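Local structure of 4-dehydrase (Streptomyces venezuelae, 2PO3) at residues 17-21 and 371-375. The protein probably works as a pyridoxal phosphate-dependent aminotransferase on a TDP-sugar in the biosynthesis of desosamine. Sequence-based numbering, arbitrary orientation.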
ATOM      1  N   PHE A  17      37.609  -7.150   5.306  1.00 53.45           N
ATOM      2  CA  PHE A  17      37.119  -7.537   4.005  1.00 44.76           C
ATOM      3  C   PHE A  17      36.405  -6.455   3.238  1.00 54.92           C
ATOM      4  O   PHE A  17      35.844  -5.514   3.809  1.00 67.02           O
ATOM      5  CB  PHE A  17      36.118  -8.680   4.201  1.00 45.28           C
ATOM      6  CG  PHE A  17      36.740  -9.881   4.841  1.00 45.41           C
ATOM      7  CD1 PHE A  17      36.902  -9.964   6.226  1.00 50.55           C
ATOM      8  CD2 PHE A  17      37.169 -10.942   4.043  1.00 49.50           C
ATOM      9  CE1 PHE A  17      37.487 -11.096   6.796  1.00 56.00           C
ATOM     10  CE2 PHE A  17      37.747 -12.084   4.601  1.00 57.57           C
ATOM     11  CZ  PHE A  17      37.904 -12.156   5.986  1.00 56.35           C
ATOM     12  N   ASP A  18      36.416  -6.664   1.923  1.00 38.52           N
ATOM     13  CA  ASP A  18      35.792  -5.772   0.957  1.00 42.86           C
ATOM     14  C   ASP A  18      34.304  -6.062   0.708  1.00 49.27           C
ATOM     15  O   ASP A  18      33.533  -5.170   0.326  1.00 47.62           O
ATOM     16  CB  ASP A  18      36.544  -5.880  -0.389  1.00 39.28           C
ATOM     17  CG  ASP A  18      37.735  -4.974  -0.478  1.00 38.87           C
ATOM     18  OD1 ASP A  18      38.159  -4.377   0.498  1.00 41.41           O
ATOM     19  OD2 ASP A  18      38.197  -4.854  -1.717  1.00 45.31           O
ATOM     20  N   GLN A  19      33.911  -7.324   0.907  1.00 35.48           N
ATOM     21  CA  GLN A  19      32.545  -7.728   0.672  1.00 41.40           C
ATOM     22  C   GLN A  19      31.572  -7.541   1.825  1.00 51.67           C
ATOM     23  O   GLN A  19      31.642  -8.269   2.821  1.00 61.57           O
ATOM     24  CB  GLN A  19      32.452  -9.186   0.196  1.00 42.90           C
ATOM     25  CG  GLN A  19      31.010  -9.728   0.365  1.00 89.43           C
ATOM     26  CD  GLN A  19      30.098  -9.312  -0.779  1.00 96.47           C
ATOM     27  OE1 GLN A  19      30.487  -9.432  -1.953  1.00 51.13           O
ATOM     28  NE2 GLN A  19      28.895  -8.822  -0.462  1.00 73.49           N
ATOM     29  N   PRO A  20      30.634  -6.596   1.663  1.00 30.89           N
ATOM     30  CA  PRO A  20      29.614  -6.310   2.669  1.00 31.01           C
ATOM     31  C   PRO A  20      28.598  -7.414   2.880  1.00 27.86           C
ATOM     32  O   PRO A  20      28.113  -8.031   1.948  1.00 31.43           O
ATOM     33  CB  PRO A  20      28.874  -5.071   2.210  1.00 35.19           C
ATOM     34  CG  PRO A  20      29.629  -4.546   0.984  1.00 43.31           C
ATOM     35  CD  PRO A  20      30.680  -5.575   0.594  1.00 30.68           C
ATOM     36  N   LEU A  21      28.304  -7.675   4.148  1.00 23.08           N
ATOM     37  CA  LEU A  21      27.341  -8.683   4.556  1.00 21.02           C
ATOM     38  C   LEU A  21      26.170  -7.934   5.165  1.00 29.77           C
ATOM     39  O   LEU A  21      26.353  -7.080   6.022  1.00 27.25           O
ATOM     40  CB  LEU A  21      27.919  -9.699   5.533  1.00 15.26           C
ATOM     41  CG  LEU A  21      29.220 -10.322   5.022  1.00 24.00           C
ATOM     42  CD1 LEU A  21      29.747 -11.342   6.022  1.00 16.85           C
ATOM     43  CD2 LEU A  21      29.014 -11.017   3.676  1.00 22.01           C
ATOM     44  N   ASP A 371      31.616 -16.763   4.774  1.00 31.59           N
ATOM     45  CA  ASP A 371      31.019 -15.575   5.312  1.00 28.09           C
ATOM     46  C   ASP A 371      30.704 -15.803   6.795  1.00 34.09           C
ATOM     47  O   ASP A 371      30.965 -14.974   7.671  1.00 34.88           O
ATOM     48  CB  ASP A 371      29.666 -15.436   4.611  1.00 33.04           C
ATOM     49  CG  ASP A 371      29.869 -15.292   3.148  1.00 39.18           C
ATOM     50  OD1 ASP A 371      30.607 -14.445   2.676  1.00 35.02           O
ATOM     51  OD2 ASP A 371      29.214 -16.203   2.475  1.00 43.74           O
ATOM     52  N   ILE A 372      30.126 -16.972   7.053  1.00 21.36           N
ATOM     53  CA  ILE A 372      29.721 -17.365   8.398  1.00 22.88           C
ATOM     54  C   ILE A 372      30.851 -17.334   9.387  1.00 31.45           C
ATOM     55  O   ILE A 372      30.748 -16.765  10.459  1.00 31.92           O
ATOM     56  CB  ILE A 372      28.860 -18.618   8.421  1.00 21.51           C
ATOM     57  CG1 ILE A 372      27.524 -18.275   7.748  1.00 24.26           C
ATOM     58  CG2 ILE A 372      28.661 -19.078   9.868  1.00 21.63           C
ATOM     59  CD1 ILE A 372      26.640 -19.477   7.442  1.00 24.04           C
ATOM     60  N   ARG A 373      31.945 -17.933   8.980  1.00 31.91           N
ATOM     61  CA  ARG A 373      33.145 -18.006   9.778  1.00 32.64           C
ATOM     62  C   ARG A 373      33.651 -16.603  10.075  1.00 24.92           C
ATOM     63  O   ARG A 373      34.084 -16.209  11.153  1.00 25.83           O
ATOM     64  CB  ARG A 373      34.184 -18.682   8.885  1.00 42.12           C
ATOM     65  CG  ARG A 373      34.974 -19.808   9.528  1.00 47.67           C
ATOM     66  CD  ARG A 373      36.171 -20.240   8.680  1.00100.00           C
ATOM     67  NE  ARG A 373      37.320 -19.341   8.841  1.00100.00           N
ATOM     68  CZ  ARG A 373      37.713 -18.410   7.956  1.00100.00           C
ATOM     69  NH1 ARG A 373      37.081 -18.214   6.790  1.00100.00           N
ATOM     70  NH2 ARG A 373      38.778 -17.662   8.251  1.00100.00           N
ATOM     71  N   ARG A 374      33.648 -15.805   9.055  1.00 24.29           N
ATOM     72  CA  ARG A 374      34.131 -14.463   9.272  1.00 29.16           C
ATOM     73  C   ARG A 374      33.319 -13.782  10.375  1.00 31.73           C
ATOM     74  O   ARG A 374      33.869 -13.110  11.238  1.00 32.93           O
ATOM     75  CB  ARG A 374      34.112 -13.709   7.946  1.00 23.59           C
ATOM     76  CG  ARG A 374      33.873 -12.207   8.060  1.00 36.60           C
ATOM     77  CD  ARG A 374      33.632 -11.531   6.711  1.00 47.91           C
ATOM     78  NE  ARG A 374      33.537 -10.077   6.821  1.00 31.73           N
ATOM     79  CZ  ARG A 374      33.153  -9.275   5.844  1.00 34.74           C
ATOM     80  NH1 ARG A 374      32.817  -9.755   4.649  1.00 22.05           N
ATOM     81  NH2 ARG A 374      33.096  -7.960   6.076  1.00 25.93           N
ATOM     82  N   VAL A 375      31.993 -13.948  10.341  1.00 21.83           N
ATOM     83  CA  VAL A 375      31.171 -13.322  11.365  1.00 22.85           C
ATOM     84  C   VAL A 375      31.304 -13.986  12.713  1.00 19.17           C
ATOM     85  O   VAL A 375      31.477 -13.325  13.727  1.00 23.18           O
ATOM     86  CB  VAL A 375      29.747 -12.919  10.953  1.00 30.29           C
ATOM     87  CG1 VAL A 375      29.409 -13.232   9.498  1.00 34.13           C
ATOM     88  CG2 VAL A 375      28.601 -13.147  11.956  1.00 19.29           C
TER
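R374 reaches out from helix 369-394 between F17 and L21 to meet the backbone of the N-terminal loop. Its CB points toward the loop, and the chain then runs extended from CG to NE (chi3 -174°), sliding past the F17 side chain in the opposite direction. CG lies 4.0 Å from CE1 of F17. CD sits over one ring face, offset toward the rim, in a CH-pi contact 4.0 Å from the centroid of the F17 ring. NE passes 3.4 Å from CD1 of F17, and F17 CB is centred over one face of the guanidinium; ring and guanidinium planes are only 23° apart. The opposite face is covered by L21, whose CG is 3.7 Å from NH1 of R374. At the edge, NH1 donates a nearly straight hydrogen bond to O of Q19 (2.6 Å, 164° at the hydrogen); NH1 lies in the carbonyl plane of Q19, and the oxygen close to the guanidinium plane, while NH2 donates a hydrogen bond to the backbone O of E322. These two carbonyls and the two covered faces fix the rotation of the buried group. With an alanine in place of R374, the Q19 carbonyl would probably lose this donor and a gap open between F17 and L21. Beyond the arginine, CD1 of L21 packs 4.0 Å from CG1 of V375, and CD2 of L21 lies 3.9 Å from OD1 of D371, whose OD2 accepts a hydrogen bond from G368 N. Backbone bonds pair L21 with G323 and H325. The contact is structural packing that joins the N-terminal segment to the C-terminal helix of this DegT/DnrJ/EryC1-family aminotransferase fold.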